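Local coordinates for protein heat-inducible transcription repressor HrcA (Thermotoga maritima, PDB 1STZ) that probably represses class I heat-shock genes, the grpE-dnaK-dnaJ and groELS operons, by binding DNA, at residues A[262-275]-A[279-293]. Residues are numbered along the deposited sequence; the frame is centred on the assembly and turned at random.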
ATOM      1  N   PHE A 262      20.564 -12.106  26.176  1.00 19.76           N
ATOM      2  CA  PHE A 262      19.265 -12.757  26.178  1.00 19.25           C
ATOM      3  C   PHE A 262      18.607 -12.757  24.791  1.00 18.96           C
ATOM      4  O   PHE A 262      18.137 -13.793  24.335  1.00 18.77           O
ATOM      5  CB  PHE A 262      18.346 -12.119  27.218  1.00 18.87           C
ATOM      6  CG  PHE A 262      16.944 -12.604  27.147  1.00 19.21           C
ATOM      7  CD1 PHE A 262      16.636 -13.919  27.497  1.00 21.20           C
ATOM      8  CD2 PHE A 262      15.933 -11.768  26.721  1.00 20.27           C
ATOM      9  CE1 PHE A 262      15.323 -14.378  27.425  1.00 20.94           C
ATOM     10  CE2 PHE A 262      14.637 -12.220  26.630  1.00 21.94           C
ATOM     11  CZ  PHE A 262      14.329 -13.525  26.990  1.00 22.57           C
ATOM     12  N   LEU A 263      18.575 -11.623  24.101  1.00 19.00           N
ATOM     13  CA  LEU A 263      17.992 -11.596  22.754  1.00 19.36           C
ATOM     14  C   LEU A 263      18.685 -12.574  21.823  1.00 19.92           C
ATOM     15  O   LEU A 263      18.032 -13.237  21.007  1.00 19.47           O
ATOM     16  CB  LEU A 263      18.049 -10.199  22.126  1.00 19.69           C
ATOM     17  CG  LEU A 263      17.037  -9.156  22.578  1.00 20.62           C
ATOM     18  CD1 LEU A 263      17.227  -7.890  21.721  1.00 22.59           C
ATOM     19  CD2 LEU A 263      15.604  -9.671  22.464  1.00 21.39           C
ATOM     20  N   GLU A 264      20.009 -12.656  21.930  1.00 20.17           N
ATOM     21  CA  GLU A 264      20.789 -13.540  21.072  1.00 21.00           C
ATOM     22  C   GLU A 264      20.467 -15.013  21.345  1.00 20.69           C
ATOM     23  O   GLU A 264      20.497 -15.825  20.418  1.00 21.22           O
ATOM     24  CB  GLU A 264      22.305 -13.282  21.229  1.00 21.75           C
ATOM     25  CG  GLU A 264      22.772 -12.041  20.464  1.00 24.67           C
ATOM     26  CD  GLU A 264      24.252 -11.695  20.638  1.00 28.76           C
ATOM     27  OE1 GLU A 264      24.975 -12.405  21.372  1.00 31.35           O
ATOM     28  OE2 GLU A 264      24.698 -10.690  20.026  1.00 32.79           O
ATOM     29  N   SER A 265      20.168 -15.347  22.603  1.00 19.35           N
ATOM     30  CA  SER A 265      19.831 -16.716  23.002  1.00 18.88           C
ATOM     31  C   SER A 265      18.478 -17.173  22.447  1.00 19.55           C
ATOM     32  O   SER A 265      18.232 -18.363  22.353  1.00 19.05           O
ATOM     33  CB  SER A 265      19.819 -16.851  24.536  1.00 18.68           C
ATOM     34  OG  SER A 265      18.614 -16.332  25.106  1.00 17.07           O
ATOM     35  N   LEU A 266      17.611 -16.224  22.109  1.00 20.11           N
ATOM     36  CA  LEU A 266      16.311 -16.524  21.522  1.00 21.42           C
ATOM     37  C   LEU A 266      16.414 -17.065  20.102  1.00 22.78           C
ATOM     38  O   LEU A 266      15.606 -17.905  19.675  1.00 22.00           O
ATOM     39  CB  LEU A 266      15.423 -15.273  21.503  1.00 20.84           C
ATOM     40  CG  LEU A 266      15.022 -14.706  22.861  1.00 20.39           C
ATOM     41  CD1 LEU A 266      14.272 -13.411  22.689  1.00 20.20           C
ATOM     42  CD2 LEU A 266      14.158 -15.692  23.628  1.00 20.12           C
ATOM     43  N   VAL A 267      17.409 -16.583  19.371  1.00 24.27           N
ATOM     44  CA  VAL A 267      17.455 -16.819  17.946  1.00 25.77           C
ATOM     45  C   VAL A 267      18.099 -18.186  17.664  1.00 26.19           C
ATOM     46  O   VAL A 267      19.137 -18.528  18.223  1.00 26.92           O
ATOM     47  CB  VAL A 267      18.104 -15.596  17.181  1.00 26.23           C
ATOM     48  CG1 VAL A 267      19.575 -15.414  17.542  1.00 27.55           C
ATOM     49  CG2 VAL A 267      17.914 -15.753  15.663  1.00 26.62           C
ATOM     50  N   GLY A 268      17.422 -18.989  16.849  1.00 26.40           N
ATOM     51  CA  GLY A 268      17.868 -20.318  16.488  1.00 26.55           C
ATOM     52  C   GLY A 268      18.373 -20.385  15.045  1.00 27.24           C
ATOM     53  O   GLY A 268      18.891 -19.403  14.511  1.00 26.73           O
ATOM     54  N   GLU A 269      18.239 -21.568  14.441  1.00 28.01           N
ATOM     55  CA  GLU A 269      18.589 -21.810  13.033  1.00 28.36           C
ATOM     56  C   GLU A 269      17.359 -21.604  12.156  1.00 27.18           C
ATOM     57  O   GLU A 269      16.418 -22.397  12.194  1.00 27.71           O
ATOM     58  CB  GLU A 269      19.091 -23.236  12.823  1.00 28.70           C
ATOM     59  CG  GLU A 269      20.163 -23.714  13.797  1.00 32.25           C
ATOM     60  CD  GLU A 269      20.055 -25.209  14.094  1.00 35.84           C
ATOM     61  OE1 GLU A 269      18.925 -25.683  14.400  1.00 38.40           O
ATOM     62  OE2 GLU A 269      21.094 -25.915  14.030  1.00 38.79           O
ATOM     63  N   GLY A 270      17.382 -20.558  11.348  1.00 26.08           N
ATOM     64  CA  GLY A 270      16.227 -20.166  10.561  1.00 25.00           C
ATOM     65  C   GLY A 270      15.171 -19.503  11.416  1.00 24.14           C
ATOM     66  O   GLY A 270      15.417 -19.097  12.549  1.00 24.03           O
ATOM     67  N   ILE A 271      13.974 -19.402  10.876  1.00 23.03           N
ATOM     68  CA  ILE A 271      12.888 -18.751  11.567  1.00 23.38           C
ATOM     69  C   ILE A 271      12.266 -19.704  12.600  1.00 22.93           C
ATOM     70  O   ILE A 271      11.956 -20.839  12.275  1.00 23.07           O
ATOM     71  CB  ILE A 271      11.840 -18.269  10.541  1.00 23.57           C
ATOM     72  CG1 ILE A 271      12.483 -17.227   9.618  1.00 25.55           C
ATOM     73  CG2 ILE A 271      10.604 -17.731  11.251  1.00 23.47           C
ATOM     74  CD1 ILE A 271      11.622 -16.820   8.456  1.00 27.83           C
ATOM     75  N   THR A 272      12.136 -19.242  13.842  1.00 22.29           N
ATOM     76  CA  THR A 272      11.467 -20.001  14.906  1.00 22.23           C
ATOM     77  C   THR A 272      10.520 -19.118  15.698  1.00 21.24           C
ATOM     78  O   THR A 272      10.572 -17.874  15.631  1.00 21.23           O
ATOM     79  CB  THR A 272      12.494 -20.615  15.915  1.00 22.45           C
ATOM     80  OG1 THR A 272      13.285 -19.573  16.499  1.00 23.93           O
ATOM     81  CG2 THR A 272      13.527 -21.547  15.244  1.00 22.98           C
ATOM     82  N   VAL A 273       9.662 -19.769  16.472  1.00 20.07           N
ATOM     83  CA  VAL A 273       8.880 -19.087  17.489  1.00 19.44           C
ATOM     84  C   VAL A 273       9.177 -19.689  18.859  1.00 18.74           C
ATOM     85  O   VAL A 273       9.413 -20.875  18.974  1.00 19.76           O
ATOM     86  CB  VAL A 273       7.345 -19.130  17.172  1.00 19.67           C
ATOM     87  CG1 VAL A 273       6.754 -20.533  17.416  1.00 20.16           C
ATOM     88  CG2 VAL A 273       6.618 -18.102  17.985  1.00 19.57           C
ATOM     89  N   ARG A 274       9.239 -18.849  19.872  1.00 18.07           N
ATOM     90  CA  ARG A 274       9.328 -19.282  21.264  1.00 18.81           C
ATOM     91  C   ARG A 274       8.056 -18.779  21.951  1.00 18.09           C
ATOM     92  O   ARG A 274       7.799 -17.584  21.961  1.00 18.01           O
ATOM     93  CB  ARG A 274      10.578 -18.728  21.938  1.00 18.27           C
ATOM     94  CG  ARG A 274      11.837 -19.437  21.430  1.00 18.96           C
ATOM     95  CD  ARG A 274      13.100 -18.962  22.097  1.00 19.35           C
ATOM     96  NE  ARG A 274      14.268 -19.720  21.693  1.00 18.64           N
ATOM     97  CZ  ARG A 274      14.599 -20.927  22.146  1.00 20.38           C
ATOM     98  NH1 ARG A 274      13.871 -21.566  23.066  1.00 19.60           N
ATOM     99  NH2 ARG A 274      15.694 -21.498  21.672  1.00 20.48           N
ATOM    100  N   ILE A 275       7.265 -19.714  22.468  1.00 17.65           N
ATOM    101  CA  ILE A 275       5.968 -19.435  23.071  1.00 17.61           C
ATOM    102  C   ILE A 275       6.069 -19.587  24.580  1.00 17.57           C
ATOM    103  O   ILE A 275       6.510 -20.620  25.081  1.00 17.04           O
ATOM    104  CB  ILE A 275       4.888 -20.410  22.475  1.00 17.98           C
ATOM    105  CG1 ILE A 275       4.728 -20.178  20.979  1.00 17.50           C
ATOM    106  CG2 ILE A 275       3.548 -20.228  23.159  1.00 17.26           C
ATOM    107  CD1 ILE A 275       4.078 -21.314  20.227  1.00 19.10           C
ATOM    108  N   ILE A 279      10.517 -19.047  26.039  1.00 17.98           N
ATOM    109  CA  ILE A 279      11.317 -17.821  25.990  1.00 18.04           C
ATOM    110  C   ILE A 279      12.492 -17.855  26.986  1.00 17.37           C
ATOM    111  O   ILE A 279      13.594 -17.439  26.670  1.00 16.18           O
ATOM    112  CB  ILE A 279      10.412 -16.576  26.209  1.00 18.34           C
ATOM    113  CG1 ILE A 279       9.437 -16.455  25.043  1.00 19.34           C
ATOM    114  CG2 ILE A 279      11.244 -15.282  26.325  1.00 17.55           C
ATOM    115  CD1 ILE A 279       8.517 -15.255  25.129  1.00 22.07           C
ATOM    116  N   GLY A 280      12.241 -18.380  28.170  1.00 17.76           N
ATOM    117  CA  GLY A 280      13.282 -18.607  29.149  1.00 17.93           C
ATOM    118  C   GLY A 280      13.272 -17.669  30.326  1.00 18.18           C
ATOM    119  O   GLY A 280      14.128 -17.807  31.193  1.00 18.97           O
ATOM    120  N   ARG A 281      12.332 -16.726  30.377  1.00 18.42           N
ATOM    121  CA  ARG A 281      12.222 -15.830  31.544  1.00 18.93           C
ATOM    122  C   ARG A 281      10.767 -15.693  31.913  1.00 19.29           C
ATOM    123  O   ARG A 281       9.940 -15.323  31.057  1.00 18.27           O
ATOM    124  CB  ARG A 281      12.826 -14.468  31.227  1.00 19.51           C
ATOM    125  CG  ARG A 281      14.341 -14.538  31.056  1.00 20.71           C
ATOM    126  CD  ARG A 281      15.090 -13.223  31.213  1.00 22.06           C
ATOM    127  NE  ARG A 281      16.529 -13.489  31.248  1.00 22.35           N
ATOM    128  CZ  ARG A 281      17.485 -12.647  30.872  1.00 22.56           C
ATOM    129  NH1 ARG A 281      17.188 -11.440  30.449  1.00 22.69           N
ATOM    130  NH2 ARG A 281      18.767 -13.012  30.941  1.00 23.77           N
ATOM    131  N   LYS A 282      10.450 -16.022  33.164  1.00 19.67           N
ATOM    132  CA  LYS A 282       9.066 -16.020  33.653  1.00 20.99           C
ATOM    133  C   LYS A 282       8.350 -14.672  33.427  1.00 20.46           C
ATOM    134  O   LYS A 282       7.171 -14.640  33.165  1.00 20.99           O
ATOM    135  CB  LYS A 282       9.005 -16.366  35.151  1.00 21.51           C
ATOM    136  CG  LYS A 282       9.130 -17.842  35.452  1.00 26.14           C
ATOM    137  CD  LYS A 282       7.957 -18.648  34.890  1.00 31.23           C
ATOM    138  CE  LYS A 282       7.747 -19.984  35.605  1.00 33.67           C
ATOM    139  NZ  LYS A 282       8.639 -21.070  35.088  1.00 36.84           N
ATOM    140  N   LYS A 283       9.074 -13.572  33.526  1.00 20.32           N
ATOM    141  CA  LYS A 283       8.485 -12.244  33.350  1.00 20.75           C
ATOM    142  C   LYS A 283       7.892 -12.027  31.954  1.00 19.82           C
ATOM    143  O   LYS A 283       7.043 -11.164  31.767  1.00 18.75           O
ATOM    144  CB  LYS A 283       9.537 -11.166  33.645  1.00 21.19           C
ATOM    145  CG  LYS A 283       9.804 -11.009  35.121  1.00 23.29           C
ATOM    146  CD  LYS A 283      10.749  -9.825  35.395  1.00 26.40           C
ATOM    147  CE  LYS A 283      10.810  -9.453  36.879  1.00 27.03           C
ATOM    148  NZ  LYS A 283       9.908 -10.277  37.736  1.00 27.67           N
ATOM    149  N   LEU A 284       8.342 -12.829  30.992  1.00 19.10           N
ATOM    150  CA  LEU A 284       7.885 -12.751  29.620  1.00 18.79           C
ATOM    151  C   LEU A 284       6.966 -13.920  29.201  1.00 18.97           C
ATOM    152  O   LEU A 284       6.706 -14.110  28.016  1.00 18.02           O
ATOM    153  CB  LEU A 284       9.105 -12.650  28.700  1.00 18.76           C
ATOM    154  CG  LEU A 284      10.114 -11.524  29.023  1.00 19.67           C
ATOM    155  CD1 LEU A 284      11.368 -11.660  28.213  1.00 20.49           C
ATOM    156  CD2 LEU A 284       9.482 -10.157  28.766  1.00 20.78           C
ATOM    157  N   GLU A 285       6.405 -14.625  30.177  1.00 19.71           N
ATOM    158  CA  GLU A 285       5.572 -15.824  29.935  1.00 21.00           C
ATOM    159  C   GLU A 285       4.316 -15.579  29.122  1.00 19.57           C
ATOM    160  O   GLU A 285       3.785 -16.520  28.543  1.00 18.72           O
ATOM    161  CB  GLU A 285       5.120 -16.466  31.259  1.00 22.32           C
ATOM    162  CG  GLU A 285       6.012 -17.561  31.785  1.00 28.32           C
ATOM    163  CD  GLU A 285       5.332 -18.412  32.871  1.00 33.85           C
ATOM    164  OE1 GLU A 285       4.795 -17.830  33.853  1.00 38.06           O
ATOM    165  OE2 GLU A 285       5.333 -19.662  32.737  1.00 36.25           O
ATOM    166  N   LYS A 286       3.830 -14.341  29.106  1.00 19.07           N
ATOM    167  CA  LYS A 286       2.623 -13.959  28.346  1.00 19.59           C
ATOM    168  C   LYS A 286       2.829 -13.761  26.857  1.00 18.85           C
ATOM    169  O   LYS A 286       1.850 -13.596  26.128  1.00 18.84           O
ATOM    170  CB  LYS A 286       2.028 -12.665  28.890  1.00 19.40           C
ATOM    171  CG  LYS A 286       1.682 -12.748  30.357  1.00 22.43           C
ATOM    172  CD  LYS A 286       0.385 -13.456  30.594  1.00 25.03           C
ATOM    173  CE  LYS A 286      -0.598 -12.494  31.260  1.00 28.75           C
ATOM    174  NZ  LYS A 286      -0.986 -11.389  30.364  1.00 29.04           N
ATOM    175  N   PHE A 287       4.088 -13.775  26.412  1.00 18.80           N
ATOM    176  CA  PHE A 287       4.471 -13.450  25.024  1.00 17.68           C
ATOM    177  C   PHE A 287       4.820 -14.677  24.194  1.00 18.35           C
ATOM    178  O   PHE A 287       5.081 -15.751  24.735  1.00 18.10           O
ATOM    179  CB  PHE A 287       5.706 -12.543  25.047  1.00 17.34           C
ATOM    180  CG  PHE A 287       5.449 -11.193  25.646  1.00 16.53           C
ATOM    181  CD1 PHE A 287       5.710 -10.945  26.994  1.00 16.24           C
ATOM    182  CD2 PHE A 287       4.947 -10.172  24.874  1.00 13.83           C
ATOM    183  CE1 PHE A 287       5.470  -9.705  27.552  1.00 15.87           C
ATOM    184  CE2 PHE A 287       4.691  -8.905  25.442  1.00 14.05           C
ATOM    185  CZ  PHE A 287       4.966  -8.675  26.758  1.00 16.79           C
ATOM    186  N   ALA A 288       4.776 -14.492  22.879  1.00 17.90           N
ATOM    187  CA  ALA A 288       5.467 -15.306  21.900  1.00 18.02           C
ATOM    188  C   ALA A 288       6.444 -14.381  21.138  1.00 18.33           C
ATOM    189  O   ALA A 288       6.147 -13.188  20.912  1.00 19.38           O
ATOM    190  CB  ALA A 288       4.482 -15.912  20.952  1.00 17.73           C
ATOM    191  N   VAL A 289       7.603 -14.913  20.764  1.00 18.13           N
ATOM    192  CA  VAL A 289       8.556 -14.192  19.911  1.00 18.55           C
ATOM    193  C   VAL A 289       8.908 -14.979  18.675  1.00 17.67           C
ATOM    194  O   VAL A 289       9.355 -16.103  18.782  1.00 17.56           O
ATOM    195  CB  VAL A 289       9.944 -14.009  20.556  1.00 19.14           C
ATOM    196  CG1 VAL A 289      10.591 -12.704  20.068  1.00 19.24           C
ATOM    197  CG2 VAL A 289       9.917 -14.170  22.013  1.00 21.90           C
ATOM    198  N   PHE A 290       8.748 -14.379  17.514  1.00 18.21           N
ATOM    199  CA  PHE A 290       9.353 -14.876  16.285  1.00 18.89           C
ATOM    200  C   PHE A 290      10.713 -14.232  16.129  1.00 18.28           C
ATOM    201  O   PHE A 290      10.880 -13.046  16.354  1.00 19.27           O
ATOM    202  CB  PHE A 290       8.507 -14.545  15.062  1.00 19.32           C
ATOM    203  CG  PHE A 290       7.340 -15.468  14.869  1.00 21.57           C
ATOM    204  CD1 PHE A 290       6.164 -15.241  15.509  1.00 23.40           C
ATOM    205  CD2 PHE A 290       7.445 -16.580  14.057  1.00 24.56           C
ATOM    206  CE1 PHE A 290       5.078 -16.105  15.343  1.00 23.84           C
ATOM    207  CE2 PHE A 290       6.363 -17.438  13.889  1.00 25.56           C
ATOM    208  CZ  PHE A 290       5.182 -17.183  14.524  1.00 24.06           C
ATOM    209  N   SER A 291      11.692 -15.021  15.765  1.00 18.22           N
ATOM    210  CA  SER A 291      13.005 -14.496  15.520  1.00 18.28           C
ATOM    211  C   SER A 291      13.628 -15.146  14.300  1.00 18.25           C
ATOM    212  O   SER A 291      13.246 -16.252  13.881  1.00 18.19           O
ATOM    213  CB  SER A 291      13.875 -14.669  16.758  1.00 18.86           C
ATOM    214  OG  SER A 291      14.133 -16.041  17.028  1.00 19.10           O
ATOM    215  N   GLY A 292      14.583 -14.433  13.723  1.00 18.05           N
ATOM    216  CA  GLY A 292      15.293 -14.868  12.533  1.00 18.14           C
ATOM    217  C   GLY A 292      16.338 -13.821  12.162  1.00 18.28           C
ATOM    218  O   GLY A 292      16.393 -12.753  12.762  1.00 18.62           O
ATOM    219  N   LYS A 293      17.161 -14.112  11.171  1.00 18.64           N
ATOM    220  CA  LYS A 293      18.170 -13.168  10.716  1.00 19.01           C
ATOM    221  C   LYS A 293      17.928 -12.780   9.275  1.00 19.04           C
ATOM    222  O   LYS A 293      17.364 -13.552   8.514  1.00 19.58           O
ATOM    223  CB  LYS A 293      19.553 -13.774  10.846  1.00 18.93           C
ATOM    224  CG  LYS A 293      19.898 -14.260  12.234  1.00 21.22           C
ATOM    225  CD  LYS A 293      21.377 -14.549  12.345  1.00 24.96           C
ATOM    226  CE  LYS A 293      21.742 -15.207  13.653  1.00 27.72           C
ATOM    227  NZ  LYS A 293      21.459 -16.656  13.608  1.00 31.57           N
TER
HETATM  228  O   HOH W   1      12.403 -17.197  18.599  1.00 31.88           O
HETATM  229  O   HOH W   2      21.232 -18.405  15.510  1.00 55.20           O
HETATM  230  O   HOH W   3      14.948 -17.936  15.257  1.00 29.62           O
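F262 swings its CG to the far side of CB from the backbone nitrogen (chi1 172°) and the chain of R281 is extended from CG to NE; the two side chains run alongside each other in opposing senses, and the guanidinium lies flat on the ring, centres 4.3 Å apart and planes 13° from parallel. R281 CD sits over the same ring towards its rim, a CH-pi contact, while I279 CG2 meets the ring edge in plane, 3.6 Å from F262 CZ. L284 CD1 adds a further apolar contact.

Beyond this cluster, strand 272-275 pairs antiparallel with 287-293 as the edge of a five-stranded sheet within the chain. T272 with S291 and R274 with V289 are hydrogen-bonded pairs; R274 N to V289 O is 3.0 Å. In the non-hydrogen-bonded pair between them, V273 CG2 lies over one face of F290, 3.8 Å from the ring centroid. The face with V273 and F290 packs on helices 314-334 (N317 touches F290) and 81-94 (Y88 touches V273).

On the opposite face, R274 NE donates to L266 O at the end of helix 260-266 (3.0 Å, 159° at the hydrogen), which lies in the guanidinium plane. S291 OG and T272 OG1 stand 3.7 Å apart, bridged by two waters.

E256 and D259 form salt bridges with R281 NH1, so the stacked cation is probably charge-balanced and limited in rotation. R274 NE satisfies the L266 carbonyl and the waters partner both hydroxyls, so polar bonds join helix end to hairpin beside the F262 cluster.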